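PDB 6PZ7: endoglucanase family 5 from Clostridium acetobutylicum ATCC 824, which hydrolyses beta-linked glucans as a broad-specificity endoglucanase, probably cutting internal bonds of cellulose and related plant polysaccharides. Local coordinates for residues S219-A224 with I267-S272; G19-N24 with V300-G305; E154-G159 with T194-T199; I97-H102 with T143-R148; Q263-G268 with K295-V300. All coordinates share one frame; numbering follows the deposited sequence.

Interaction 1: residues S219-A224 with I267-S272. Unlike the reference sequence in segment 267-272: Gln269 (reference Glu).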
# COMPACT_ATOMS: atom_id res chain seq x y z
N SER A 219 -1.56 0.68 -8.00
CA SER A 219 -0.89 1.02 -6.75
C SER A 219 0.52 1.54 -7.00
O SER A 219 1.34 0.85 -7.63
CB SER A 219 -0.78 -0.26 -5.91
OG SER A 219 -0.01 0.01 -4.74
N LEU A 220 0.81 2.73 -6.49
CA LEU A 220 2.13 3.35 -6.56
C LEU A 220 2.54 3.81 -5.18
O LEU A 220 1.68 4.17 -4.36
CB LEU A 220 2.14 4.55 -7.53
CG LEU A 220 1.68 4.25 -8.95
CD1 LEU A 220 1.54 5.57 -9.72
CD2 LEU A 220 2.64 3.32 -9.66
N HIS A 221 3.83 3.79 -4.88
CA HIS A 221 4.38 4.29 -3.62
C HIS A 221 5.33 5.43 -3.97
O HIS A 221 6.12 5.30 -4.92
CB HIS A 221 5.10 3.22 -2.83
CG HIS A 221 4.20 2.10 -2.42
ND1 HIS A 221 4.69 0.95 -1.85
CD2 HIS A 221 2.85 1.94 -2.49
CE1 HIS A 221 3.68 0.13 -1.59
NE2 HIS A 221 2.56 0.70 -1.99
N MET A 222 5.24 6.57 -3.27
CA MET A 222 6.04 7.73 -3.65
C MET A 222 6.30 8.62 -2.44
O MET A 222 5.51 9.51 -2.08
CB MET A 222 5.33 8.49 -4.76
CG MET A 222 6.20 9.59 -5.39
SD MET A 222 5.56 10.46 -6.81
CE MET A 222 4.52 11.64 -5.99
N TYR A 223 7.46 8.42 -1.84
CA TYR A 223 7.90 9.17 -0.67
C TYR A 223 8.70 10.38 -1.16
O TYR A 223 9.92 10.47 -1.00
CB TYR A 223 8.72 8.32 0.26
CG TYR A 223 8.01 7.18 0.96
CD1 TYR A 223 7.70 7.26 2.30
CD2 TYR A 223 7.69 5.99 0.28
CE1 TYR A 223 7.12 6.20 2.96
CE2 TYR A 223 7.10 4.92 0.95
CZ TYR A 223 6.82 5.03 2.28
OH TYR A 223 6.27 3.99 2.98
N ALA A 224 8.02 11.28 -1.78
CA ALA A 224 8.65 12.43 -2.44
C ALA A 224 8.58 13.69 -1.59
O ALA A 224 7.61 13.89 -0.84
CB ALA A 224 7.95 12.71 -3.78
N ILE A 267 -2.00 6.09 -4.31
CA ILE A 267 -0.64 6.14 -3.76
C ILE A 267 -0.74 5.50 -2.38
O ILE A 267 -1.11 6.14 -1.38
CB ILE A 267 -0.08 7.55 -3.76
CG1 ILE A 267 0.12 8.03 -5.21
CG2 ILE A 267 1.23 7.58 -2.98
CD1 ILE A 267 0.53 9.49 -5.36
N GLY A 268 -0.44 4.20 -2.30
CA GLY A 268 -0.68 3.43 -1.11
C GLY A 268 0.34 3.60 -0.02
O GLY A 268 0.10 3.13 1.11
N GLN A 269 1.46 4.26 -0.30
CA GLN A 269 2.42 4.70 0.71
C GLN A 269 2.99 6.04 0.28
O GLN A 269 3.52 6.18 -0.83
CB GLN A 269 3.59 3.74 0.90
CG GLN A 269 3.16 2.33 1.35
CD GLN A 269 4.29 1.37 1.63
OE1 GLN A 269 4.05 0.14 1.72
NE2 GLN A 269 5.48 1.83 1.71
N PHE A 270 2.98 6.99 1.22
CA PHE A 270 3.79 8.22 1.16
C PHE A 270 4.05 8.60 2.61
O PHE A 270 3.46 8.06 3.53
CB PHE A 270 3.14 9.33 0.36
CG PHE A 270 2.08 10.14 1.10
CD1 PHE A 270 0.92 9.58 1.60
CD2 PHE A 270 2.25 11.52 1.26
CE1 PHE A 270 -0.02 10.33 2.27
CE2 PHE A 270 1.29 12.28 1.91
CZ PHE A 270 0.15 11.68 2.41
N GLY A 271 4.91 9.59 2.82
CA GLY A 271 5.18 10.06 4.17
C GLY A 271 6.53 10.72 4.24
O GLY A 271 7.25 10.84 3.24
N SER A 272 6.87 11.15 5.45
CA SER A 272 8.19 11.73 5.75
C SER A 272 8.62 11.30 7.13
O SER A 272 7.77 11.05 8.00
CB SER A 272 8.13 13.26 5.66
OG SER A 272 7.20 13.80 6.62
O HOH W 1 6.17 12.23 1.00
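A parallel strand pairing, centred on the bridge between Leu220 and Ile267, lies at the C-terminal end of a TIM barrel, where strands 216-221 and 265-270 run out into loops. The strand axes diverge by only 13°. Gly268 N donates to Leu220 O (3.0 Å), and Met222 N donates to Gln269 O (3.0 Å). The second bond is the straighter of the two. Leu220 and Ile267 face the outer helices, with Leu251 of helix 241-259 against Ile267.

The side chains of His221 and Gln269 turn to the barrel interior. The Gln269 chain is extended beyond CG and lies across the imidazole. Gln269 CG sits over the ring centre, 3.6 Å from the His221 centroid, as a CH-pi contact. The amide that follows is stacked on the ring, with the planes 17° apart. The polar ends have outside partners: His221 ND1 bonds Glu146 and Gln269 OE1 bonds Arg57. The reference sequence has Glu at position 269. In family 5 the nucleophile is a glutamate at the end of strand seven, consistent with this place.

Tyr223 is the centre of an inverse gamma turn. Its ring tip comes back over the second strand, with Phe270 CA above the centre of one face. Phe270 itself points away, but its CB still touches Met222 O (3.4 Å). Gln269 NE2 meets Tyr223 at the ring edge, in its plane; its weak bond to Tyr223 OH is doubtful, being bent and very short (2.6 Å). Beyond the strands, water 1 donates to both Ala224 O (2.9 Å) and Gly271 O (2.8 Å).

Interaction 2: residues G19-N24 with V300-G305; sequences GWNLGN and VWWDNG
Val300 lies against Gly19 where the first and last strands of the TIM barrel, 19-22 and 298-303, pair in parallel and close it. Val300 CG1 also reaches Asn21 ND2 (3.3 Å). Next, Trp301 N donates to Gly19 O (2.9 Å). Asn21 grips Trp301 O twice: N nearly straight on at 2.8 Å, and ND2 from above the carbonyl plane at 3.0 Å. Arg57 holds the other end of that amide, at OD1.

Trp302 has CG anti to the backbone N (chi1 -179°), and its indole reaches back to segment 19-24. Gly23 CA lies over the face of its six-membered ring as a CH-pi contact, and Asn21 CG touches CE3 (3.4 Å). Three oxygens of Asp303 take part. Its O accepts from Gly23 N. Its OD1 takes Gly305 N in an Asx turn. Asp303 OD2 takes Trp20 NE1 (3.0 Å) from above the carboxylate plane, and Ile316 N and Leu317 N bond the same oxygen. Asn304 runs alongside Asn24, with Asn304 CB 3.6 Å from Asn24 CG. Water 3 ties this end together: it accepts from Trp302 NE1 (2.9 Å) and Asn304 ND2 and donates to Asn24 OD1.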
# COMPACT_ATOMS: atom_id res chain seq x y z
N GLY A 19 -5.94 7.73 3.51
CA GLY A 19 -5.70 6.53 4.30
C GLY A 19 -4.51 6.60 5.23
O GLY A 19 -3.64 7.50 5.15
N TRP A 20 -4.46 5.61 6.12
CA TRP A 20 -3.39 5.39 7.08
C TRP A 20 -2.99 3.92 7.02
O TRP A 20 -3.86 3.05 7.02
CB TRP A 20 -3.87 5.83 8.47
CG TRP A 20 -2.90 5.70 9.60
CD1 TRP A 20 -2.06 6.68 10.06
CD2 TRP A 20 -2.76 4.58 10.49
NE1 TRP A 20 -1.40 6.23 11.19
CE2 TRP A 20 -1.79 4.94 11.46
CE3 TRP A 20 -3.33 3.32 10.56
CZ2 TRP A 20 -1.40 4.10 12.49
CZ3 TRP A 20 -2.95 2.47 11.58
CH2 TRP A 20 -1.99 2.86 12.54
N ASN A 21 -1.69 3.66 6.97
CA ASN A 21 -1.14 2.30 7.00
C ASN A 21 -0.88 1.83 8.43
O ASN A 21 -0.17 2.51 9.20
CB ASN A 21 0.21 2.22 6.30
CG ASN A 21 0.15 2.10 4.79
OD1 ASN A 21 0.01 1.00 4.28
ND2 ASN A 21 0.30 3.22 4.10
N LEU A 22 -1.33 0.61 8.72
CA LEU A 22 -0.96 -0.12 9.94
C LEU A 22 0.40 -0.79 9.72
O LEU A 22 0.53 -1.99 9.56
CB LEU A 22 -2.04 -1.13 10.28
CG LEU A 22 -1.89 -1.88 11.59
CD1 LEU A 22 -2.13 -0.93 12.79
CD2 LEU A 22 -2.86 -3.05 11.61
N GLY A 23 1.45 0.04 9.62
CA GLY A 23 2.76 -0.45 9.20
C GLY A 23 3.57 -1.12 10.30
O GLY A 23 3.37 -0.87 11.50
N ASN A 24 4.49 -1.97 9.88
CA ASN A 24 5.36 -2.70 10.81
C ASN A 24 4.56 -3.47 11.85
O ASN A 24 4.94 -3.57 13.02
CB ASN A 24 6.41 -1.79 11.46
CG ASN A 24 7.58 -1.48 10.55
OD1 ASN A 24 7.51 -1.63 9.33
ND2 ASN A 24 8.66 -0.98 11.17
N VAL A 300 -2.20 7.38 1.01
CA VAL A 300 -2.24 6.58 2.24
C VAL A 300 -0.90 6.75 2.96
O VAL A 300 0.14 6.35 2.44
CB VAL A 300 -2.52 5.11 1.95
CG1 VAL A 300 -2.72 4.33 3.25
CG2 VAL A 300 -3.71 4.92 1.02
N TRP A 301 -0.92 7.39 4.14
CA TRP A 301 0.30 7.67 4.90
C TRP A 301 0.91 6.40 5.47
O TRP A 301 0.19 5.56 6.02
CB TRP A 301 -0.06 8.61 6.07
CG TRP A 301 1.15 9.02 6.89
CD1 TRP A 301 1.68 8.35 7.93
CD2 TRP A 301 1.98 10.16 6.69
NE1 TRP A 301 2.80 8.99 8.40
CE2 TRP A 301 2.99 10.12 7.65
CE3 TRP A 301 1.95 11.25 5.80
CZ2 TRP A 301 3.95 11.11 7.76
CZ3 TRP A 301 2.89 12.24 5.93
CH2 TRP A 301 3.88 12.15 6.89
N TRP A 302 2.22 6.24 5.34
CA TRP A 302 2.94 5.13 5.96
C TRP A 302 3.27 5.44 7.42
O TRP A 302 4.07 6.32 7.71
CB TRP A 302 4.23 4.82 5.20
CG TRP A 302 4.98 3.66 5.80
CD1 TRP A 302 6.12 3.72 6.56
CD2 TRP A 302 4.59 2.29 5.76
NE1 TRP A 302 6.46 2.46 6.99
CE2 TRP A 302 5.54 1.56 6.52
CE3 TRP A 302 3.53 1.60 5.18
CZ2 TRP A 302 5.47 0.17 6.68
CZ3 TRP A 302 3.46 0.21 5.34
CH2 TRP A 302 4.44 -0.48 6.07
N ASP A 303 2.68 4.69 8.34
CA ASP A 303 2.88 4.83 9.78
C ASP A 303 3.44 3.50 10.28
O ASP A 303 2.73 2.48 10.31
CB ASP A 303 1.60 5.23 10.51
CG ASP A 303 1.83 5.52 11.96
OD1 ASP A 303 2.58 4.75 12.59
OD2 ASP A 303 1.27 6.51 12.46
N ASN A 304 4.68 3.48 10.73
CA ASN A 304 5.32 2.27 11.26
C ASN A 304 5.43 2.25 12.77
O ASN A 304 6.09 1.37 13.33
CB ASN A 304 6.66 2.01 10.57
CG ASN A 304 7.67 3.12 10.80
OD1 ASN A 304 7.40 4.12 11.48
ND2 ASN A 304 8.82 2.95 10.19
N GLY A 305 4.82 3.21 13.45
CA GLY A 305 4.85 3.21 14.91
C GLY A 305 6.12 3.79 15.50
O GLY A 305 6.31 3.68 16.73
O HOH W 2 8.40 -0.60 14.03
O HOH W 3 8.69 0.91 8.14

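Interaction 3: residues E154-G159 with T194-T199. With EDO (1,2-ethanediol), chain D.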
# COMPACT_ATOMS: atom_id res chain seq x y z
N GLU A 154 18.78 -2.50 -10.39
CA GLU A 154 17.57 -1.78 -10.77
C GLU A 154 16.46 -1.84 -9.74
O GLU A 154 15.34 -1.37 -10.02
CB GLU A 154 17.07 -2.25 -12.14
CG GLU A 154 18.06 -2.11 -13.29
CD GLU A 154 19.01 -3.28 -13.44
OE1 GLU A 154 18.98 -4.28 -12.72
OE2 GLU A 154 19.86 -3.19 -14.38
N GLU A 155 16.73 -2.38 -8.55
CA GLU A 155 15.71 -2.58 -7.54
C GLU A 155 14.87 -1.33 -7.29
O GLU A 155 13.64 -1.42 -7.16
CB GLU A 155 16.37 -3.07 -6.25
CG GLU A 155 15.40 -3.34 -5.12
CD GLU A 155 16.03 -3.81 -3.82
OE1 GLU A 155 17.27 -3.94 -3.75
OE2 GLU A 155 15.24 -4.06 -2.85
N TRP A 156 15.52 -0.18 -7.17
CA TRP A 156 14.83 1.08 -6.89
C TRP A 156 14.78 2.01 -8.09
O TRP A 156 14.50 3.21 -7.92
CB TRP A 156 15.44 1.73 -5.65
CG TRP A 156 15.32 0.80 -4.44
CD1 TRP A 156 16.36 0.24 -3.75
CD2 TRP A 156 14.12 0.29 -3.84
NE1 TRP A 156 15.86 -0.57 -2.75
CE2 TRP A 156 14.50 -0.54 -2.76
CE3 TRP A 156 12.75 0.47 -4.10
CZ2 TRP A 156 13.57 -1.19 -1.96
CZ3 TRP A 156 11.83 -0.17 -3.28
CH2 TRP A 156 12.23 -0.98 -2.23
N ASN A 157 15.00 1.50 -9.28
CA ASN A 157 15.00 2.25 -10.52
C ASN A 157 13.94 1.76 -11.51
O ASN A 157 14.04 2.04 -12.73
CB ASN A 157 16.39 2.19 -11.18
CG ASN A 157 17.39 2.90 -10.37
OD1 ASN A 157 17.15 4.04 -9.94
ND2 ASN A 157 18.52 2.28 -10.15
N GLY A 158 12.97 1.01 -11.06
CA GLY A 158 11.92 0.53 -11.94
C GLY A 158 12.19 -0.81 -12.58
O GLY A 158 11.44 -1.24 -13.45
N GLY A 159 13.25 -1.51 -12.17
CA GLY A 159 13.45 -2.88 -12.58
C GLY A 159 14.00 -3.00 -14.00
O GLY A 159 14.64 -2.08 -14.52
N THR A 194 3.02 -1.51 -10.12
CA THR A 194 4.19 -1.59 -10.98
C THR A 194 5.31 -2.35 -10.24
O THR A 194 5.22 -2.65 -9.04
CB THR A 194 4.65 -0.17 -11.30
OG1 THR A 194 4.88 0.46 -10.04
CG2 THR A 194 3.64 0.63 -12.11
N TYR A 195 6.42 -2.58 -10.94
CA TYR A 195 7.65 -3.08 -10.33
C TYR A 195 7.99 -2.16 -9.15
O TYR A 195 8.11 -0.95 -9.31
CB TYR A 195 8.80 -3.04 -11.36
CG TYR A 195 10.10 -3.59 -10.79
CD1 TYR A 195 10.91 -2.82 -10.00
CD2 TYR A 195 10.50 -4.89 -11.07
CE1 TYR A 195 12.09 -3.32 -9.45
CE2 TYR A 195 11.68 -5.40 -10.52
CZ TYR A 195 12.47 -4.61 -9.73
OH TYR A 195 13.64 -5.10 -9.17
N ALA A 196 8.14 -2.77 -7.97
CA ALA A 196 8.47 -2.08 -6.71
C ALA A 196 7.45 -1.01 -6.32
O ALA A 196 7.78 -0.16 -5.49
CB ALA A 196 9.89 -1.54 -6.70
N ALA A 197 6.27 -0.99 -6.91
CA ALA A 197 5.33 0.11 -6.79
C ALA A 197 5.96 1.43 -7.21
O ALA A 197 5.58 2.51 -6.77
CB ALA A 197 4.66 0.19 -5.41
N SER A 198 6.95 1.36 -8.10
CA SER A 198 7.71 2.52 -8.55
C SER A 198 6.91 3.41 -9.49
O SER A 198 6.16 2.95 -10.34
CB SER A 198 8.95 2.03 -9.29
OG SER A 198 9.77 3.10 -9.70
N THR A 199 7.20 4.70 -9.42
CA THR A 199 6.73 5.71 -10.36
C THR A 199 7.74 5.96 -11.49
O THR A 199 7.52 6.84 -12.31
CB THR A 199 6.42 7.05 -9.65
OG1 THR A 199 7.62 7.50 -9.01
CG2 THR A 199 5.33 6.86 -8.63
C1 EDO D . 9.74 3.15 -3.50
O1 EDO D . 9.14 4.05 -2.59
C2 EDO D . 8.69 2.79 -4.56
O2 EDO D . 9.40 1.92 -5.43
O HOH W 4 11.30 2.64 -7.13
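Glu154 O, 3.8 Å from Tyr195 CE1, is gripped by two backbone donors of its own loop. Asn157 N and Gly159 N each reach Glu154 O at 3.0 Å, from opposite faces of the carbonyl plane. The first bond closes a type I turn, and the second draws the chain round after it. The Tyr195 ring lies against the loop so formed. Gly159 CA sits over the ring centre as a CH-pi contact, 3.4 Å from the Tyr195 centroid. Glu155 O meets the ring edge, in its plane (3.4 Å from Tyr195 CE1). CG of Tyr195 is anti to its backbone N (chi1 -178°), which sends the ring across to the glycines. Its OH goes on to bond Ile149 N.

Ala196 CB packs near Trp156 CZ3 (4.2 Å). Arg148 forms a salt bridge with Glu155. Water 4 joins Ser198 OG (3.0 Å) to an ethanediol, whose O2 donates to Ala196 O (2.6 Å). This molecule probably comes from the crystallisation liquor, and its O2 lies in plane at the edge of the Trp156 ring. The contact joins two loops of the kind that follow TIM-barrel strands, here strands 139-142 and 190-193.

Interaction 4: residues I97-H102 with T143-R148; sequences ILNTHH and TLNEPR. With EDO (1,2-ethanediol), chain C.
Asn145 carries this contact, reaching from the loop after strand 139-142 to the residues that follow strand 95-99. Its CB lies 3.3 Å from Thr100 O. CG is anti to the backbone N (chi1 173°), which lays the amide over His101. The amide and ring are stacked, with their planes 21° apart. Asn145 CG is 3.2 Å from His101 CE1. At the tip, ND2 stands over the same ring face, offset toward the rim, and OD1 bonds Arg57. ND2 also has a weak bond to water 7, which accepts from Arg148 NH1.

The imidazole is fixed from its edge as well. Asn99 ND2 donates to His101 ND1 (3.0 Å), with the hydrogen bond close to straight at 161° and near the plane of both groups. That bond holds the rotation of the ring under the Asn145 amide.

Earlier along both segments, Thr100 OG1 donates to Thr143 O (2.9 Å), tilted slightly from the carbonyl plane. Two waters bridge the backbones. Water 5 donates to Thr100 OG1 and His101 O and accepts from Asn145 N (3.0 Å). Water 6 links His101 O to Glu146 N in the same way.

Glu146 extends its carboxylate beyond this layer. OE1 and OE2 each accept from one hydroxyl of an ethanediol, probably from the crystallisation liquor, with Glu146 OE1 2.6 Å from its O1 and Glu146 OE2 2.6 Å from its O2. His221 also bonds OE2. Asn145, Glu146 and Pro147 form the Asn-Glu-Pro motif after strand four, whose glutamate is the general acid/base in family 5 cellulases, so the contact probably lies in the TIM-barrel active site.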
# COMPACT_ATOMS: atom_id res chain seq x y z
N ILE A 97 -7.60 -2.05 2.94
CA ILE A 97 -6.78 -2.63 1.88
C ILE A 97 -5.99 -3.77 2.48
O ILE A 97 -5.23 -3.56 3.44
CB ILE A 97 -5.82 -1.59 1.24
CG1 ILE A 97 -6.56 -0.41 0.62
CG2 ILE A 97 -4.94 -2.31 0.18
CD1 ILE A 97 -5.63 0.77 0.36
N LEU A 98 -6.17 -4.98 1.97
CA LEU A 98 -5.48 -6.18 2.44
C LEU A 98 -4.54 -6.63 1.34
O LEU A 98 -4.98 -6.84 0.20
CB LEU A 98 -6.51 -7.27 2.76
CG LEU A 98 -5.94 -8.60 3.20
CD1 LEU A 98 -5.23 -8.52 4.51
CD2 LEU A 98 -7.01 -9.67 3.27
N ASN A 99 -3.26 -6.81 1.67
CA ASN A 99 -2.27 -7.14 0.63
C ASN A 99 -1.48 -8.41 0.94
O ASN A 99 -1.73 -9.13 1.91
CB ASN A 99 -1.34 -5.96 0.33
CG ASN A 99 -0.25 -5.75 1.35
OD1 ASN A 99 -0.11 -6.52 2.29
ND2 ASN A 99 0.56 -4.70 1.16
N THR A 100 -0.52 -8.70 0.04
CA THR A 100 0.71 -9.40 0.41
C THR A 100 1.82 -8.35 0.48
O THR A 100 1.79 -7.36 -0.24
CB THR A 100 1.09 -10.52 -0.57
OG1 THR A 100 1.52 -9.98 -1.85
CG2 THR A 100 -0.04 -11.51 -0.80
N HIS A 101 2.79 -8.57 1.38
CA HIS A 101 3.72 -7.50 1.77
C HIS A 101 5.13 -8.00 1.59
O HIS A 101 5.59 -8.14 0.43
CB HIS A 101 3.37 -6.81 3.08
CG HIS A 101 3.87 -5.42 3.15
ND1 HIS A 101 3.20 -4.37 2.57
CD2 HIS A 101 4.99 -4.90 3.71
CE1 HIS A 101 3.90 -3.27 2.78
NE2 HIS A 101 4.97 -3.56 3.50
N HIS A 102 5.87 -8.25 2.66
CA HIS A 102 7.29 -8.68 2.59
C HIS A 102 7.37 -10.17 2.27
O HIS A 102 7.72 -11.00 3.11
CB HIS A 102 8.03 -8.39 3.89
CG HIS A 102 8.14 -6.95 4.25
ND1 HIS A 102 8.54 -5.98 3.37
CD2 HIS A 102 7.89 -6.31 5.41
CE1 HIS A 102 8.52 -4.79 3.98
NE2 HIS A 102 8.16 -4.98 5.23
N THR A 143 -2.70 -6.97 -4.73
CA THR A 143 -2.10 -8.26 -5.06
C THR A 143 -0.71 -8.45 -4.47
O THR A 143 -0.39 -9.52 -3.94
CB THR A 143 -2.07 -8.42 -6.58
OG1 THR A 143 -1.37 -7.31 -7.12
CG2 THR A 143 -3.47 -8.54 -7.17
N LEU A 144 0.12 -7.41 -4.60
CA LEU A 144 1.53 -7.41 -4.29
C LEU A 144 1.87 -6.03 -3.74
O LEU A 144 1.22 -5.04 -4.09
CB LEU A 144 2.36 -7.66 -5.55
CG LEU A 144 2.06 -8.94 -6.35
CD1 LEU A 144 2.76 -8.89 -7.68
CD2 LEU A 144 2.51 -10.14 -5.54
N ASN A 145 2.94 -5.95 -2.94
CA ASN A 145 3.36 -4.67 -2.34
C ASN A 145 4.37 -3.95 -3.24
O ASN A 145 4.00 -3.05 -4.01
CB ASN A 145 3.94 -4.95 -0.95
CG ASN A 145 4.55 -3.72 -0.35
OD1 ASN A 145 3.94 -2.66 -0.39
ND2 ASN A 145 5.71 -3.83 0.23
N GLU A 146 5.63 -4.33 -3.17
CA GLU A 146 6.71 -3.75 -3.96
C GLU A 146 7.49 -4.88 -4.63
O GLU A 146 8.64 -5.19 -4.28
CB GLU A 146 7.62 -2.92 -3.07
CG GLU A 146 6.90 -1.67 -2.56
CD GLU A 146 7.73 -0.76 -1.72
OE1 GLU A 146 8.91 -1.09 -1.42
OE2 GLU A 146 7.23 0.32 -1.28
N PRO A 147 6.84 -5.60 -5.54
CA PRO A 147 7.48 -6.81 -6.09
C PRO A 147 8.71 -6.41 -6.88
O PRO A 147 8.68 -5.51 -7.71
CB PRO A 147 6.39 -7.40 -7.00
CG PRO A 147 5.52 -6.21 -7.40
CD PRO A 147 5.51 -5.34 -6.13
N ARG A 148 9.81 -7.11 -6.65
CA ARG A 148 11.11 -6.68 -7.16
C ARG A 148 12.14 -7.76 -6.91
O ARG A 148 11.86 -8.76 -6.24
CB ARG A 148 11.52 -5.38 -6.47
CG ARG A 148 11.87 -5.55 -4.99
CD ARG A 148 11.91 -4.21 -4.27
NE ARG A 148 12.42 -4.32 -2.91
CZ ARG A 148 11.71 -4.72 -1.88
NH1 ARG A 148 10.44 -5.01 -1.97
NH2 ARG A 148 12.31 -4.83 -0.69
C1 EDO C . 10.45 1.44 0.61
O1 EDO C . 9.95 0.09 0.71
C2 EDO C . 9.31 2.44 0.53
O2 EDO C . 8.71 2.40 -0.77
O HOH W 5 4.03 -8.66 -2.07
O HOH W 6 6.84 -6.76 -1.94
O HOH W 7 8.48 -5.81 0.35

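Interaction 5: residues Q263-G268 with K295-V300; sequences QPVVIG and KGITTV
Val265, Val266 and Ile267 belong to the first strand of a beta-alpha-beta unit, and Thr298, Thr299 and Val300 to its second, with Ile297 their neighbour in the chain. Helix 278-294 connects the two. Ile267 N donates to Thr298 O (2.9 Å). Val300 N returns a weak bond to Ile267 O (2.9 Å), bent to 124°. Thr299 CA also leans on that oxygen as a CA-H...O contact. Thr298 N is buried here with no partner, and Val265 O stays 3.8 Å from it.

The unit is the last in the TIM barrel, and its strands have an inner and an outer face. On the inner face Val266 CG1 meets Val300 CG2 (4.0 Å). On the helix side Ile297 CG2, anti to its backbone N, is 3.7 Å from both CG1 and CD1 of Ile267. Tyr288 of the connecting helix packs on Ile267 there too.

Gly296, with positive phi, ends that helix in a Schellman motif and turns the chain into the strand. Before the first bridge one water joins the two segments. Water 8 accepts from Val265 N (2.9 Å) and donates to Gly296 O (2.7 Å). Thr298 OG1 bonds Val13 O of the N-terminal helix 9-16.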
# COMPACT_ATOMS: atom_id res chain seq x y z
N GLN A 263 -7.80 5.29 -15.87
CA GLN A 263 -7.20 4.27 -15.02
C GLN A 263 -6.90 4.87 -13.65
O GLN A 263 -5.95 5.65 -13.51
CB GLN A 263 -5.93 3.70 -15.65
CG GLN A 263 -5.25 2.67 -14.77
CD GLN A 263 -6.21 1.57 -14.36
OE1 GLN A 263 -6.69 0.83 -15.20
NE2 GLN A 263 -6.51 1.48 -13.06
N PRO A 264 -7.71 4.58 -12.63
CA PRO A 264 -7.47 5.18 -11.31
C PRO A 264 -6.21 4.67 -10.64
O PRO A 264 -5.72 3.57 -10.93
CB PRO A 264 -8.73 4.78 -10.52
CG PRO A 264 -9.81 4.60 -11.57
CD PRO A 264 -9.02 3.91 -12.68
N VAL A 265 -5.74 5.48 -9.69
CA VAL A 265 -4.50 5.28 -8.97
C VAL A 265 -4.70 5.59 -7.50
O VAL A 265 -5.30 6.62 -7.15
CB VAL A 265 -3.38 6.22 -9.51
CG1 VAL A 265 -2.10 6.10 -8.68
CG2 VAL A 265 -3.10 5.93 -10.97
N VAL A 266 -4.16 4.73 -6.63
CA VAL A 266 -3.97 5.01 -5.22
C VAL A 266 -2.47 5.02 -4.94
O VAL A 266 -1.77 4.05 -5.26
CB VAL A 266 -4.69 3.96 -4.34
CG1 VAL A 266 -4.28 4.07 -2.88
CG2 VAL A 266 -6.20 4.10 -4.51
N ILE A 267 -2.00 6.09 -4.31
CA ILE A 267 -0.64 6.14 -3.76
C ILE A 267 -0.74 5.50 -2.38
O ILE A 267 -1.11 6.14 -1.38
CB ILE A 267 -0.08 7.55 -3.76
CG1 ILE A 267 0.12 8.03 -5.21
CG2 ILE A 267 1.23 7.58 -2.98
CD1 ILE A 267 0.53 9.49 -5.36
N GLY A 268 -0.44 4.20 -2.30
CA GLY A 268 -0.68 3.43 -1.11
C GLY A 268 0.34 3.60 -0.02
O GLY A 268 0.10 3.13 1.11
N LYS A 295 -5.99 15.85 -8.89
CA LYS A 295 -5.70 14.91 -9.96
C LYS A 295 -6.40 13.57 -9.79
O LYS A 295 -6.04 12.61 -10.50
CB LYS A 295 -4.18 14.76 -10.09
CG LYS A 295 -3.50 16.06 -10.55
CD LYS A 295 -2.01 16.04 -10.28
CE LYS A 295 -1.23 17.17 -10.96
NZ LYS A 295 -1.81 18.52 -10.79
N GLY A 296 -7.35 13.45 -8.88
CA GLY A 296 -8.10 12.23 -8.72
C GLY A 296 -7.40 11.11 -7.98
O GLY A 296 -7.88 9.96 -8.02
N ILE A 297 -6.29 11.39 -7.31
CA ILE A 297 -5.45 10.39 -6.67
C ILE A 297 -5.63 10.43 -5.16
O ILE A 297 -5.51 11.50 -4.54
CB ILE A 297 -3.97 10.61 -7.02
CG1 ILE A 297 -3.73 10.56 -8.54
CG2 ILE A 297 -3.09 9.61 -6.31
CD1 ILE A 297 -2.44 11.19 -8.98
N THR A 298 -5.92 9.29 -4.55
CA THR A 298 -6.00 9.12 -3.10
C THR A 298 -4.67 8.63 -2.56
O THR A 298 -4.02 7.78 -3.20
CB THR A 298 -7.13 8.18 -2.76
OG1 THR A 298 -8.34 8.89 -3.03
CG2 THR A 298 -7.13 7.74 -1.33
N THR A 299 -4.29 9.11 -1.38
CA THR A 299 -3.00 8.82 -0.75
C THR A 299 -3.21 8.13 0.59
O THR A 299 -4.26 8.30 1.23
CB THR A 299 -2.21 10.14 -0.52
OG1 THR A 299 -2.81 10.93 0.53
CG2 THR A 299 -2.08 10.95 -1.80
N VAL A 300 -2.20 7.38 1.01
CA VAL A 300 -2.24 6.58 2.24
C VAL A 300 -0.90 6.75 2.96
O VAL A 300 0.14 6.35 2.44
CB VAL A 300 -2.52 5.11 1.95
CG1 VAL A 300 -2.72 4.33 3.25
CG2 VAL A 300 -3.71 4.92 1.02
O HOH W 8 -7.40 7.82 -9.67

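Overall arrangement
Interactions 5, 1 and 2 share one arc of the barrel wall. Interactions 1 and 5 share Ile267 and Gly268, and 2 and 5 share Val300. Asn21 ND2 of interaction 2 bonds Gly268 O (3.0 Å). The probable active site lies between interactions 1 and 4, whose centres are about 14 Å apart: His221 ND1 bonds Glu146 OE2 (2.7 Å), and Gln269 OE1 lies 3.6 Å from His101 CE1. Trp302 closes in from interaction 2, with CH2 4.0 Å from His101 NE2. Interaction 3 meets interaction 4 through Ala196 N bonded to Pro147 O (2.8 Å). Interactions 2 and 3 do not touch; their centres are about 20 Å apart.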